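Local coordinates for erythromycin C-12 hydroxylase (Saccharopolyspora erythraea, PDB 2JJN), which hydroxylates erythromycin D at C-12 to give erythromycin C, acting as a heme-dependent cytochrome P450 monooxygenase in erythromycin biosynthesis, at residues A[21-29]-A[387-395]; A[126-135]-A[369-380]. The protein carries 2 engineered substitutions. All blocks are in the same frame, centred on the assembly; numbering follows the deposited sequence. Where two conformers were deposited one is given.

Interaction 1: A[21-29]-A[387-395]; sequences VPGMADETA and RHFEQIVLG. With SO4 (sulfate ion), chain C.
His388 begins the contact by laying its CB against Ala25, with the two CB atoms 3.6 Å apart, where the turn before the N-terminal helix 27-40 meets the late loop of the cytochrome P450 fold between strands 378-379 and 400-402. With CG set beside the backbone N (chi1 -73°), the imidazole lies under the Ala25 carbonyl, whose O stands 3.2 Å above one face of the ring, displaced toward its rim. Both ring nitrogens are engaged. ND1 is 2.8 Å from the O of a water that donates to Met24 O, while NE2 gives a bent hydrogen bond to O2 of a sulfate at 2.7 Å. The sulfate, probably from the crystallisation liquor, is also hydrogen-bonded by Arg381, Arg385 and the amide of Leu386.

The Phe389 carbonyl O packs against Met24 CB, while its ring leads away to helix 165-171. At Glu390 comes the direct polar link: Met24 N donates to Glu390 O at 3.1 Å. The hydrogen bond is nearly straight at hydrogen (169°), although the donor stands 44° out of the carbonyl plane. The Gln391 side chain points away from 21-29 and its amide bonds the backbone of Leu169, Ile172 and Met174; its backbone O receives Val393 N in a classic gamma turn centred on Ile392, which has positive phi. In one of two modelled conformers, the bent Met24 chain brings CE within 4.0 Å of Ile392 N. The Ile392 side chain lies about 6 Å from that of Gln292, a substrate-binding residue, consistent with a loop bordering the substrate pocket.

Beyond the turn, Val393 points away from 21-29 and packs on Ile244 and Val248 of helix 228-259. Leu394 closes the contact with its two methyl branches: CD1 lies 4.2 Å from Met24 O, and CD2 borders Glu27 OE1, the carboxylate oxygen that is salt-bridged to Arg285 NE.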
ATOM      1  N   VAL A  21      17.027  10.089  -6.338  1.00 32.04           N
ATOM      2  CA  VAL A  21      15.735  10.238  -6.979  1.00 32.02           C
ATOM      3  C   VAL A  21      15.104  11.566  -6.546  1.00 30.30           C
ATOM      4  O   VAL A  21      15.278  11.976  -5.386  1.00 31.20           O
ATOM      5  CB  VAL A  21      14.784   9.059  -6.657  1.00 31.97           C
ATOM      6  CG1 VAL A  21      15.470   7.714  -6.925  1.00 33.63           C
ATOM      7  CG2 VAL A  21      14.301   9.124  -5.209  1.00 34.40           C
ATOM      8  N   PRO A  22      14.363  12.239  -7.458  1.00 28.91           N
ATOM      9  CA  PRO A  22      13.585  13.403  -6.987  1.00 27.79           C
ATOM     10  C   PRO A  22      12.520  12.984  -5.949  1.00 26.97           C
ATOM     11  O   PRO A  22      12.176  11.792  -5.858  1.00 27.73           O
ATOM     12  CB  PRO A  22      12.923  13.947  -8.266  1.00 27.28           C
ATOM     13  CG  PRO A  22      13.685  13.372  -9.407  1.00 27.51           C
ATOM     14  CD  PRO A  22      14.228  12.033  -8.915  1.00 28.25           C
ATOM     15  N   GLY A  23      12.072  13.923  -5.114  1.00 25.70           N
ATOM     16  CA  GLY A  23      11.112  13.582  -4.050  1.00 23.50           C
ATOM     17  C   GLY A  23       9.736  13.225  -4.605  1.00 22.49           C
ATOM     18  O   GLY A  23       9.424  13.502  -5.777  1.00 23.31           O
ATOM     19  N   MET A  24       8.901  12.616  -3.769  1.00 20.26           N
ATOM     20  CA  MET A  24       7.577  12.153  -4.256  1.00 19.57           C
ATOM     21  C   MET A  24       6.580  13.273  -4.350  1.00 18.45           C
ATOM     22  O   MET A  24       5.593  13.136  -5.028  1.00 17.87           O
ATOM     23  CB  MET A  24       6.970  11.084  -3.352  1.00 19.93           C
ATOM     24  CG  MET A  24       7.843   9.883  -3.080  0.80 19.76           C
ATOM     25  SD  MET A  24       7.900   8.796  -4.543  0.80 17.15           S
ATOM     26  CE  MET A  24       8.745   7.417  -3.796  0.80 19.43           C
ATOM     27  N   ALA A  25       6.808  14.381  -3.650  1.00 17.61           N
ATOM     28  CA  ALA A  25       5.769  15.409  -3.550  1.00 18.45           C
ATOM     29  C   ALA A  25       5.450  16.127  -4.834  1.00 18.94           C
ATOM     30  O   ALA A  25       4.294  16.492  -5.066  1.00 20.76           O
ATOM     31  CB  ALA A  25       6.129  16.405  -2.489  1.00 19.12           C
ATOM     32  N   ASP A  26       6.467  16.389  -5.663  1.00 17.18           N
ATOM     33  CA  ASP A  26       6.238  16.994  -6.959  1.00 18.14           C
ATOM     34  C   ASP A  26       6.029  15.899  -7.970  1.00 18.65           C
ATOM     35  O   ASP A  26       6.970  15.444  -8.616  1.00 17.16           O
ATOM     36  CB  ASP A  26       7.436  17.855  -7.358  1.00 18.89           C
ATOM     37  CG  ASP A  26       7.175  18.704  -8.605  1.00 23.05           C
ATOM     38  OD1 ASP A  26       6.280  18.393  -9.434  1.00 21.35           O
ATOM     39  OD2 ASP A  26       7.908  19.721  -8.784  1.00 25.34           O
ATOM     40  N   GLU A  27       4.776  15.493  -8.126  1.00 21.62           N
ATOM     41  CA  GLU A  27       4.491  14.304  -8.928  1.00 22.00           C
ATOM     42  C   GLU A  27       4.858  14.511 -10.389  1.00 23.03           C
ATOM     43  O   GLU A  27       5.420  13.603 -11.030  1.00 23.14           O
ATOM     44  CB  GLU A  27       3.023  13.940  -8.768  1.00 22.96           C
ATOM     45  CG  GLU A  27       2.573  12.759  -9.573  1.00 24.36           C
ATOM     46  CD  GLU A  27       1.079  12.671  -9.579  1.00 24.06           C
ATOM     47  OE1 GLU A  27       0.536  12.042  -8.637  1.00 25.08           O
ATOM     48  OE2 GLU A  27       0.500  13.217 -10.561  1.00 24.85           O
ATOM     49  N   THR A  28       4.555  15.686 -10.927  1.00 23.18           N
ATOM     50  CA  THR A  28       4.845  15.939 -12.332  1.00 22.93           C
ATOM     51  C   THR A  28       6.349  15.858 -12.616  1.00 22.57           C
ATOM     52  O   THR A  28       6.766  15.236 -13.632  1.00 22.63           O
ATOM     53  CB  THR A  28       4.308  17.310 -12.753  1.00 23.94           C
ATOM     54  OG1 THR A  28       2.885  17.252 -12.571  1.00 27.46           O
ATOM     55  CG2 THR A  28       4.651  17.609 -14.270  1.00 25.78           C
ATOM     56  N   ALA A  29       7.144  16.463 -11.724  1.00 22.18           N
ATOM     57  CA  ALA A  29       8.604  16.453 -11.896  1.00 21.51           C
ATOM     58  C   ALA A  29       9.138  15.032 -11.781  1.00 21.52           C
ATOM     59  O   ALA A  29      10.049  14.648 -12.531  1.00 22.96           O
ATOM     60  CB  ALA A  29       9.290  17.368 -10.867  1.00 22.70           C
ATOM     61  N   ARG A 387      -0.575  18.843   1.010  1.00 20.36           N
ATOM     62  CA  ARG A 387       0.628  18.368   1.636  1.00 19.92           C
ATOM     63  C   ARG A 387       0.871  16.924   1.179  1.00 18.60           C
ATOM     64  O   ARG A 387       0.294  15.995   1.705  1.00 19.70           O
ATOM     65  CB  ARG A 387       0.501  18.397   3.153  1.00 21.78           C
ATOM     66  CG  ARG A 387       0.939  19.701   3.820  0.50 25.15           C
ATOM     67  CD  ARG A 387      -0.229  20.519   4.326  0.50 29.63           C
ATOM     68  NE  ARG A 387      -1.097  19.788   5.250  0.50 30.55           N
ATOM     69  CZ  ARG A 387      -1.856  20.367   6.176  0.50 32.57           C
ATOM     70  NH1 ARG A 387      -1.845  21.690   6.320  0.50 34.63           N
ATOM     71  NH2 ARG A 387      -2.619  19.627   6.967  0.50 32.02           N
ATOM     72  N   HIS A 388       1.734  16.773   0.190  1.00 17.74           N
ATOM     73  CA  HIS A 388       2.087  15.443  -0.328  1.00 16.73           C
ATOM     74  C   HIS A 388       3.075  14.763   0.579  1.00 17.81           C
ATOM     75  O   HIS A 388       3.932  15.434   1.216  1.00 19.32           O
ATOM     76  CB  HIS A 388       2.737  15.590  -1.704  1.00 15.74           C
ATOM     77  CG  HIS A 388       1.786  15.945  -2.782  1.00 18.55           C
ATOM     78  ND1 HIS A 388       1.559  15.123  -3.863  1.00 18.97           N
ATOM     79  CD2 HIS A 388       0.994  17.029  -2.954  1.00 17.63           C
ATOM     80  CE1 HIS A 388       0.688  15.698  -4.672  1.00 21.91           C
ATOM     81  NE2 HIS A 388       0.324  16.851  -4.141  1.00 20.76           N
ATOM     82  N   PHE A 389       2.976  13.433   0.677  1.00 16.50           N
ATOM     83  CA  PHE A 389       4.090  12.671   1.248  1.00 17.03           C
ATOM     84  C   PHE A 389       5.333  12.907   0.376  1.00 16.51           C
ATOM     85  O   PHE A 389       5.262  12.977  -0.871  1.00 17.16           O
ATOM     86  CB  PHE A 389       3.754  11.178   1.305  1.00 16.68           C
ATOM     87  CG  PHE A 389       2.723  10.843   2.333  1.00 16.04           C
ATOM     88  CD1 PHE A 389       3.051  10.782   3.680  1.00 18.11           C
ATOM     89  CD2 PHE A 389       1.401  10.630   1.982  1.00 13.07           C
ATOM     90  CE1 PHE A 389       2.095  10.488   4.620  1.00 15.90           C
ATOM     91  CE2 PHE A 389       0.417  10.326   2.942  1.00 17.10           C
ATOM     92  CZ  PHE A 389       0.785  10.297   4.292  1.00 17.68           C
ATOM     93  N   GLU A 390       6.481  13.087   1.014  1.00 19.04           N
ATOM     94  CA  GLU A 390       7.692  13.306   0.255  1.00 20.03           C
ATOM     95  C   GLU A 390       8.463  12.020   0.028  1.00 20.29           C
ATOM     96  O   GLU A 390       9.354  11.959  -0.822  1.00 20.43           O
ATOM     97  CB  GLU A 390       8.612  14.267   0.999  1.00 23.09           C
ATOM     98  CG  GLU A 390       7.900  15.498   1.531  0.50 23.66           C
ATOM     99  CD  GLU A 390       8.698  16.772   1.361  0.50 27.79           C
ATOM    100  OE1 GLU A 390       9.947  16.733   1.466  0.50 29.32           O
ATOM    101  OE2 GLU A 390       8.061  17.815   1.118  0.50 28.98           O
ATOM    102  N   GLN A 391       8.132  10.992   0.792  1.00 19.77           N
ATOM    103  CA  GLN A 391       8.807   9.712   0.632  1.00 20.70           C
ATOM    104  C   GLN A 391       7.877   8.532   0.761  1.00 19.68           C
ATOM    105  O   GLN A 391       6.780   8.612   1.367  1.00 17.99           O
ATOM    106  CB  GLN A 391       9.989   9.590   1.600  1.00 22.40           C
ATOM    107  CG  GLN A 391       9.872  10.501   2.791  1.00 25.51           C
ATOM    108  CD  GLN A 391      10.892  10.210   3.871  1.00 29.25           C
ATOM    109  OE1 GLN A 391      12.114  10.279   3.647  1.00 26.48           O
ATOM    110  NE2 GLN A 391      10.391   9.870   5.055  1.00 31.30           N
ATOM    111  N   ILE A 392       8.362   7.426   0.198  1.00 21.16           N
ATOM    112  CA  ILE A 392       7.788   6.099   0.388  1.00 20.33           C
ATOM    113  C   ILE A 392       6.476   5.886  -0.383  1.00 20.81           C
ATOM    114  O   ILE A 392       6.434   5.017  -1.276  1.00 22.73           O
ATOM    115  CB  ILE A 392       7.618   5.727   1.879  1.00 22.28           C
ATOM    116  CG1 ILE A 392       8.976   5.836   2.610  1.00 20.38           C
ATOM    117  CG2 ILE A 392       6.987   4.331   2.021  1.00 22.06           C
ATOM    118  CD1 ILE A 392      10.127   5.156   1.948  1.00 24.59           C
ATOM    119  N   VAL A 393       5.443   6.659  -0.045  1.00 16.99           N
ATOM    120  CA  VAL A 393       4.133   6.515  -0.687  1.00 15.20           C
ATOM    121  C   VAL A 393       3.868   7.657  -1.645  1.00 14.98           C
ATOM    122  O   VAL A 393       4.476   8.748  -1.560  1.00 14.87           O
ATOM    123  CB  VAL A 393       2.987   6.375   0.338  1.00 16.29           C
ATOM    124  CG1 VAL A 393       3.189   5.174   1.247  1.00 15.48           C
ATOM    125  CG2 VAL A 393       2.839   7.655   1.168  1.00 18.22           C
ATOM    126  N   LEU A 394       2.985   7.390  -2.607  1.00 11.99           N
ATOM    127  CA  LEU A 394       2.559   8.409  -3.551  1.00 11.11           C
ATOM    128  C   LEU A 394       1.152   8.883  -3.187  1.00 10.73           C
ATOM    129  O   LEU A 394       0.180   8.214  -3.472  1.00 10.43           O
ATOM    130  CB  LEU A 394       2.595   7.831  -4.991  1.00 11.47           C
ATOM    131  CG  LEU A 394       2.267   8.835  -6.074  1.00 12.82           C
ATOM    132  CD1 LEU A 394       3.490   9.745  -6.339  1.00 13.79           C
ATOM    133  CD2 LEU A 394       1.875   8.154  -7.393  1.00 13.57           C
ATOM    134  N   GLY A 395       1.029  10.036  -2.513  1.00 10.95           N
ATOM    135  CA  GLY A 395      -0.276  10.407  -1.968  1.00 10.58           C
ATOM    136  C   GLY A 395      -0.177  11.702  -1.195  1.00 11.79           C
ATOM    137  O   GLY A 395       0.880  12.341  -1.161  1.00 11.82           O
TER
HETATM  138  S   SO4 C 413      -1.561  20.080  -5.363  0.80 28.99           S
HETATM  139  O1  SO4 C 413      -2.301  20.969  -4.483  0.80 29.80           O
HETATM  140  O2  SO4 C 413      -0.557  19.400  -4.576  0.80 31.96           O
HETATM  141  O3  SO4 C 413      -0.918  20.846  -6.427  0.80 32.48           O
HETATM  142  O4  SO4 C 413      -2.450  19.118  -6.023  0.80 33.80           O
HETATM  143  O   HOH W   1       3.004  12.781  -4.356  1.00 15.50           O

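Interaction 2: A[126-135]-A[369-380]; sequences LADAGESFDL and EIIARFGRLTVD
Leu126 and Ile370, with CA atoms 7.6 Å apart, and Ala127 and Arg373, at 7.9 Å between CA atoms, set the backbone spacing where the ends of helices 115-127 and 356-374 pack in the cytochrome P450 fold. Both segments then run into the small antiparallel sheet, joined there through the central strand 400-402.

Leu126 is a knob in a hole formed by Glu369, Ile370, Arg373 and Phe374. Its CD1 reaches Ile370 CG1 at 4.0 Å, and CD2 meets the edge of the Phe374 ring. That ring is clamped on opposite faces: Arg373 CG lies 3.9 Å above its centre on one, and Leu377 CD2 covers the other toward the rim. Phe133 comes at Phe374 from the opposite direction, its ring oblique to it, with planes at 33° and centroids 5.7 Å apart. Leu135 extends the apolar patch to Ile370 and Leu377.

Arg373 is stretched out, CG opposite the backbone N (chi1 -177°), which carries the guanidinium to Ala127; Ala127 CA sits 3.7 Å above the centre of its plane. One water links the guanidinium to two backbone carbonyls: it accepts from Arg373 NE at 2.9 Å and donates to Leu126 O and Gly130 O.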
ATOM      1  N   LEU A 126     -19.343   9.345   6.802  1.00 18.59           N
ATOM      2  CA  LEU A 126     -19.646  10.428   5.832  1.00 18.47           C
ATOM      3  C   LEU A 126     -20.911  11.206   6.220  1.00 20.04           C
ATOM      4  O   LEU A 126     -20.987  12.410   5.973  1.00 19.91           O
ATOM      5  CB  LEU A 126     -19.825   9.840   4.426  1.00 18.24           C
ATOM      6  CG  LEU A 126     -18.512   9.339   3.778  1.00 18.95           C
ATOM      7  CD1 LEU A 126     -18.852   8.738   2.454  1.00 19.50           C
ATOM      8  CD2 LEU A 126     -17.509  10.487   3.663  1.00 19.06           C
ATOM      9  N   ALA A 127     -21.881  10.533   6.845  1.00 18.97           N
ATOM     10  CA  ALA A 127     -23.166  11.207   7.156  1.00 18.99           C
ATOM     11  C   ALA A 127     -23.022  12.373   8.140  1.00 20.01           C
ATOM     12  O   ALA A 127     -23.840  13.291   8.168  1.00 20.07           O
ATOM     13  CB  ALA A 127     -24.175  10.205   7.647  1.00 18.49           C
ATOM     14  N   ASP A 128     -21.930  12.367   8.901  1.00 21.53           N
ATOM     15  CA  ASP A 128     -21.698  13.405   9.880  1.00 22.15           C
ATOM     16  C   ASP A 128     -20.683  14.475   9.501  1.00 22.86           C
ATOM     17  O   ASP A 128     -20.419  15.393  10.289  1.00 24.66           O
ATOM     18  CB  ASP A 128     -21.287  12.731  11.187  1.00 23.14           C
ATOM     19  CG  ASP A 128     -22.436  11.988  11.815  1.00 26.90           C
ATOM     20  OD1 ASP A 128     -23.575  12.446  11.619  1.00 27.58           O
ATOM     21  OD2 ASP A 128     -22.182  10.965  12.471  1.00 32.36           O
ATOM     22  N   ALA A 129     -20.152  14.405   8.294  1.00 20.29           N
ATOM     23  CA  ALA A 129     -18.971  15.227   7.979  1.00 20.10           C
ATOM     24  C   ALA A 129     -19.259  16.618   7.389  1.00 19.10           C
ATOM     25  O   ALA A 129     -18.325  17.421   7.184  1.00 20.38           O
ATOM     26  CB  ALA A 129     -18.069  14.450   7.050  1.00 19.73           C
ATOM     27  N   GLY A 130     -20.525  16.907   7.092  1.00 17.99           N
ATOM     28  CA  GLY A 130     -20.871  18.167   6.409  1.00 16.26           C
ATOM     29  C   GLY A 130     -20.330  18.219   5.005  1.00 16.78           C
ATOM     30  O   GLY A 130     -19.981  17.181   4.425  1.00 16.81           O
ATOM     31  N   GLU A 131     -20.291  19.431   4.437  1.00 14.78           N
ATOM     32  CA  GLU A 131     -19.957  19.602   3.046  1.00 14.88           C
ATOM     33  C   GLU A 131     -18.527  20.095   2.797  1.00 14.49           C
ATOM     34  O   GLU A 131     -18.077  20.136   1.642  1.00 17.16           O
ATOM     35  CB  GLU A 131     -20.964  20.538   2.395  1.00 14.07           C
ATOM     36  CG  GLU A 131     -22.374  19.984   2.424  0.50 13.98           C
ATOM     37  CD  GLU A 131     -23.351  20.836   1.649  0.50 16.38           C
ATOM     38  OE1 GLU A 131     -23.156  22.072   1.605  0.50 18.44           O
ATOM     39  OE2 GLU A 131     -24.329  20.271   1.112  0.50 17.04           O
ATOM     40  N   SER A 132     -17.815  20.486   3.852  1.00 13.47           N
ATOM     41  CA  SER A 132     -16.405  20.871   3.752  1.00 13.98           C
ATOM     42  C   SER A 132     -15.653  20.138   4.840  1.00 13.63           C
ATOM     43  O   SER A 132     -15.934  20.318   6.031  1.00 14.73           O
ATOM     44  CB  SER A 132     -16.293  22.387   3.988  1.00 13.34           C
ATOM     45  OG  SER A 132     -14.948  22.779   4.156  0.50 12.17           O
ATOM     46  N   PHE A 133     -14.734  19.241   4.450  1.00 11.60           N
ATOM     47  CA  PHE A 133     -14.088  18.371   5.434  1.00 11.86           C
ATOM     48  C   PHE A 133     -12.850  17.756   4.807  1.00 11.67           C
ATOM     49  O   PHE A 133     -12.672  17.835   3.595  1.00 12.79           O
ATOM     50  CB  PHE A 133     -15.041  17.266   5.923  1.00 12.18           C
ATOM     51  CG  PHE A 133     -15.564  16.362   4.827  1.00 11.91           C
ATOM     52  CD1 PHE A 133     -14.884  15.165   4.522  1.00 12.61           C
ATOM     53  CD2 PHE A 133     -16.757  16.651   4.155  1.00 12.11           C
ATOM     54  CE1 PHE A 133     -15.379  14.265   3.566  1.00 11.73           C
ATOM     55  CE2 PHE A 133     -17.257  15.794   3.160  1.00 13.58           C
ATOM     56  CZ  PHE A 133     -16.550  14.601   2.830  1.00 13.23           C
ATOM     57  N   ASP A 134     -12.004  17.179   5.665  1.00 12.16           N
ATOM     58  CA  ASP A 134     -10.810  16.510   5.200  1.00 12.01           C
ATOM     59  C   ASP A 134     -11.193  15.060   4.920  1.00 12.46           C
ATOM     60  O   ASP A 134     -11.571  14.358   5.855  1.00 12.65           O
ATOM     61  CB  ASP A 134      -9.708  16.575   6.255  1.00 13.56           C
ATOM     62  CG  ASP A 134      -8.538  15.710   5.919  1.00 14.52           C
ATOM     63  OD1 ASP A 134      -7.800  15.319   6.865  1.00 17.59           O
ATOM     64  OD2 ASP A 134      -8.332  15.363   4.749  1.00 14.08           O
ATOM     65  N   LEU A 135     -11.127  14.614   3.659  1.00 16.57           N
ATOM     66  CA  LEU A 135     -11.455  13.230   3.369  1.00 17.70           C
ATOM     67  C   LEU A 135     -10.592  12.248   4.156  1.00 19.10           C
ATOM     68  O   LEU A 135     -11.040  11.171   4.516  1.00 19.68           O
ATOM     69  CB  LEU A 135     -11.263  12.966   1.861  1.00 18.69           C
ATOM     70  CG  LEU A 135     -11.646  11.568   1.387  1.00 21.63           C
ATOM     71  CD1 LEU A 135     -13.120  11.439   1.504  1.00 23.16           C
ATOM     72  CD2 LEU A 135     -11.158  11.337  -0.019  1.00 23.96           C
ATOM     73  N   GLU A 369     -20.085   4.898  -1.720  1.00 17.30           N
ATOM     74  CA  GLU A 369     -20.774   5.674  -0.684  1.00 17.02           C
ATOM     75  C   GLU A 369     -20.559   7.167  -0.854  1.00 17.64           C
ATOM     76  O   GLU A 369     -21.451   7.971  -0.557  1.00 17.07           O
ATOM     77  CB  GLU A 369     -20.308   5.202   0.698  1.00 18.18           C
ATOM     78  CG  GLU A 369     -20.736   3.788   0.986  1.00 18.12           C
ATOM     79  CD  GLU A 369     -22.249   3.674   1.107  1.00 19.56           C
ATOM     80  OE1 GLU A 369     -22.814   4.556   1.783  1.00 19.55           O
ATOM     81  OE2 GLU A 369     -22.847   2.756   0.503  1.00 19.79           O
ATOM     82  N   ILE A 370     -19.375   7.552  -1.358  1.00 17.85           N
ATOM     83  CA  ILE A 370     -19.111   8.957  -1.648  1.00 17.31           C
ATOM     84  C   ILE A 370     -20.109   9.407  -2.699  1.00 18.08           C
ATOM     85  O   ILE A 370     -20.718  10.487  -2.585  1.00 18.60           O
ATOM     86  CB  ILE A 370     -17.670   9.151  -2.113  1.00 17.16           C
ATOM     87  CG1 ILE A 370     -16.732   8.970  -0.901  1.00 17.82           C
ATOM     88  CG2 ILE A 370     -17.486  10.521  -2.793  1.00 17.57           C
ATOM     89  CD1 ILE A 370     -15.246   8.891  -1.303  1.00 16.80           C
ATOM     90  N   ILE A 371     -20.240   8.586  -3.743  1.00 18.26           N
ATOM     91  CA  ILE A 371     -21.101   9.003  -4.868  1.00 18.29           C
ATOM     92  C   ILE A 371     -22.572   8.966  -4.415  1.00 18.04           C
ATOM     93  O   ILE A 371     -23.365   9.866  -4.769  1.00 18.70           O
ATOM     94  CB  ILE A 371     -20.848   8.088  -6.061  1.00 19.07           C
ATOM     95  CG1 ILE A 371     -19.488   8.440  -6.657  1.00 19.36           C
ATOM     96  CG2 ILE A 371     -21.924   8.269  -7.130  1.00 20.30           C
ATOM     97  CD1 ILE A 371     -19.015   7.411  -7.731  1.00 21.67           C
ATOM     98  N   ALA A 372     -22.957   7.948  -3.630  1.00 16.99           N
ATOM     99  CA  ALA A 372     -24.337   7.849  -3.160  1.00 16.68           C
ATOM    100  C   ALA A 372     -24.754   9.082  -2.378  1.00 16.94           C
ATOM    101  O   ALA A 372     -25.874   9.596  -2.527  1.00 18.65           O
ATOM    102  CB  ALA A 372     -24.538   6.566  -2.291  1.00 16.38           C
ATOM    103  N   ARG A 373     -23.864   9.573  -1.518  1.00 17.23           N
ATOM    104  CA  ARG A 373     -24.231  10.713  -0.681  1.00 16.91           C
ATOM    105  C   ARG A 373     -24.076  12.025  -1.388  1.00 15.31           C
ATOM    106  O   ARG A 373     -24.966  12.906  -1.290  1.00 17.87           O
ATOM    107  CB  ARG A 373     -23.426  10.721   0.645  1.00 17.34           C
ATOM    108  CG  ARG A 373     -23.856  11.872   1.548  1.00 17.66           C
ATOM    109  CD  ARG A 373     -23.190  11.803   2.935  1.00 18.23           C
ATOM    110  NE  ARG A 373     -23.329  13.086   3.665  1.00 16.95           N
ATOM    111  CZ  ARG A 373     -24.368  13.437   4.421  1.00 16.64           C
ATOM    112  NH1 ARG A 373     -25.448  12.648   4.541  1.00 17.02           N
ATOM    113  NH2 ARG A 373     -24.369  14.623   5.019  1.00 16.56           N
ATOM    114  N   PHE A 374     -22.976  12.200  -2.098  1.00  9.65           N
ATOM    115  CA  PHE A 374     -22.613  13.571  -2.557  1.00 10.02           C
ATOM    116  C   PHE A 374     -22.688  13.687  -4.081  1.00  9.76           C
ATOM    117  O   PHE A 374     -22.674  14.835  -4.605  1.00 10.80           O
ATOM    118  CB  PHE A 374     -21.172  13.841  -2.186  1.00  9.75           C
ATOM    119  CG  PHE A 374     -20.863  13.809  -0.698  1.00  9.18           C
ATOM    120  CD1 PHE A 374     -21.384  14.767   0.189  1.00 10.10           C
ATOM    121  CD2 PHE A 374     -20.025  12.817  -0.203  1.00  8.13           C
ATOM    122  CE1 PHE A 374     -21.050  14.769   1.551  1.00 10.61           C
ATOM    123  CE2 PHE A 374     -19.658  12.798   1.167  1.00 12.07           C
ATOM    124  CZ  PHE A 374     -20.163  13.798   2.051  1.00 11.11           C
ATOM    125  N   GLY A 375     -22.705  12.561  -4.776  1.00 10.17           N
ATOM    126  CA  GLY A 375     -22.554  12.533  -6.256  1.00 10.96           C
ATOM    127  C   GLY A 375     -21.134  12.774  -6.758  1.00 10.53           C
ATOM    128  O   GLY A 375     -20.730  12.178  -7.744  1.00 12.64           O
ATOM    129  N   ARG A 376     -20.415  13.683  -6.115  1.00 10.46           N
ATOM    130  CA  ARG A 376     -19.010  13.980  -6.421  1.00  9.59           C
ATOM    131  C   ARG A 376     -18.373  14.736  -5.250  1.00  9.13           C
ATOM    132  O   ARG A 376     -19.081  15.243  -4.361  1.00  9.99           O
ATOM    133  CB  ARG A 376     -18.921  14.804  -7.717  1.00 10.68           C
ATOM    134  CG  ARG A 376     -19.534  16.201  -7.558  1.00 11.57           C
ATOM    135  CD  ARG A 376     -19.393  17.059  -8.853  1.00 12.91           C
ATOM    136  NE  ARG A 376     -20.315  16.488  -9.838  1.00 18.48           N
ATOM    137  CZ  ARG A 376     -19.999  15.959 -11.024  1.00 17.44           C
ATOM    138  NH1 ARG A 376     -18.770  15.988 -11.547  1.00 17.75           N
ATOM    139  NH2 ARG A 376     -20.976  15.465 -11.748  1.00 22.61           N
ATOM    140  N   LEU A 377     -17.051  14.758  -5.235  1.00  9.26           N
ATOM    141  CA  LEU A 377     -16.296  15.650  -4.362  1.00  9.81           C
ATOM    142  C   LEU A 377     -15.255  16.356  -5.218  1.00 11.86           C
ATOM    143  O   LEU A 377     -14.859  15.832  -6.256  1.00 13.06           O
ATOM    144  CB  LEU A 377     -15.536  14.854  -3.310  1.00  9.97           C
ATOM    145  CG  LEU A 377     -16.477  14.232  -2.291  1.00 11.10           C
ATOM    146  CD1 LEU A 377     -15.612  13.298  -1.377  1.00 11.88           C
ATOM    147  CD2 LEU A 377     -17.196  15.259  -1.412  1.00 13.03           C
ATOM    148  N   THR A 378     -14.842  17.554  -4.785  1.00 11.57           N
ATOM    149  CA  THR A 378     -13.694  18.224  -5.420  1.00 11.04           C
ATOM    150  C   THR A 378     -12.664  18.586  -4.342  1.00 10.95           C
ATOM    151  O   THR A 378     -13.012  18.698  -3.160  1.00 10.90           O
ATOM    152  CB  THR A 378     -14.129  19.524  -6.126  1.00 10.45           C
ATOM    153  OG1 THR A 378     -13.051  20.032  -6.922  1.00 12.32           O
ATOM    154  CG2 THR A 378     -14.550  20.639  -5.090  1.00 12.35           C
ATOM    155  N   VAL A 379     -11.381  18.650  -4.720  1.00 11.58           N
ATOM    156  CA  VAL A 379     -10.332  19.018  -3.774  1.00 11.82           C
ATOM    157  C   VAL A 379     -10.358  20.528  -3.501  1.00 13.91           C
ATOM    158  O   VAL A 379     -10.412  21.295  -4.474  1.00 16.54           O
ATOM    159  CB  VAL A 379      -8.936  18.531  -4.294  1.00 11.92           C
ATOM    160  CG1 VAL A 379      -7.862  18.975  -3.330  1.00 13.81           C
ATOM    161  CG2 VAL A 379      -9.010  17.007  -4.518  1.00 14.69           C
ATOM    162  N   ASP A 380     -10.340  20.901  -2.215  1.00 16.35           N
ATOM    163  CA  ASP A 380     -10.378  22.315  -1.705  1.00 21.61           C
ATOM    164  C   ASP A 380      -8.952  22.812  -1.461  1.00 24.46           C
ATOM    165  O   ASP A 380      -8.221  22.322  -0.554  1.00 24.23           O
ATOM    166  CB  ASP A 380     -11.225  22.333  -0.410  1.00 22.73           C
ATOM    167  CG  ASP A 380     -11.218  23.682   0.354  1.00 26.21           C
ATOM    168  OD1 ASP A 380     -10.811  24.728  -0.221  1.00 24.15           O
ATOM    169  OD2 ASP A 380     -11.663  23.667   1.554  1.00 27.19           O
TER
HETATM  170  O   HOH W   2     -21.404  14.945   4.792  1.00 13.20           O
HETATM  171  O   HOH W   3     -12.796  21.538   2.794  1.00 20.14           O

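How the interactions relate
Interactions 1 and 2 lie at separate places in a single P450 chain, with centres 25 Å apart and nearest atoms about 7 Å apart, and they do not touch. In chain order the segments run 21-29, 126-135, 369-380 and 387-395, so both partners of interaction 2 fall between those of interaction 1. The two share a connection: strand 378-379 of interaction 2 leads directly into the loop used by interaction 1, which returns to strand 400-402 in the same three-stranded sheet. Helix 228-259 touches side chains of both. Interaction 1 joins the N-terminal segment to a loop whose Ile392 lies close to the substrate-binding Gln292, whereas interaction 2 packs helix ends away from the annotated sites.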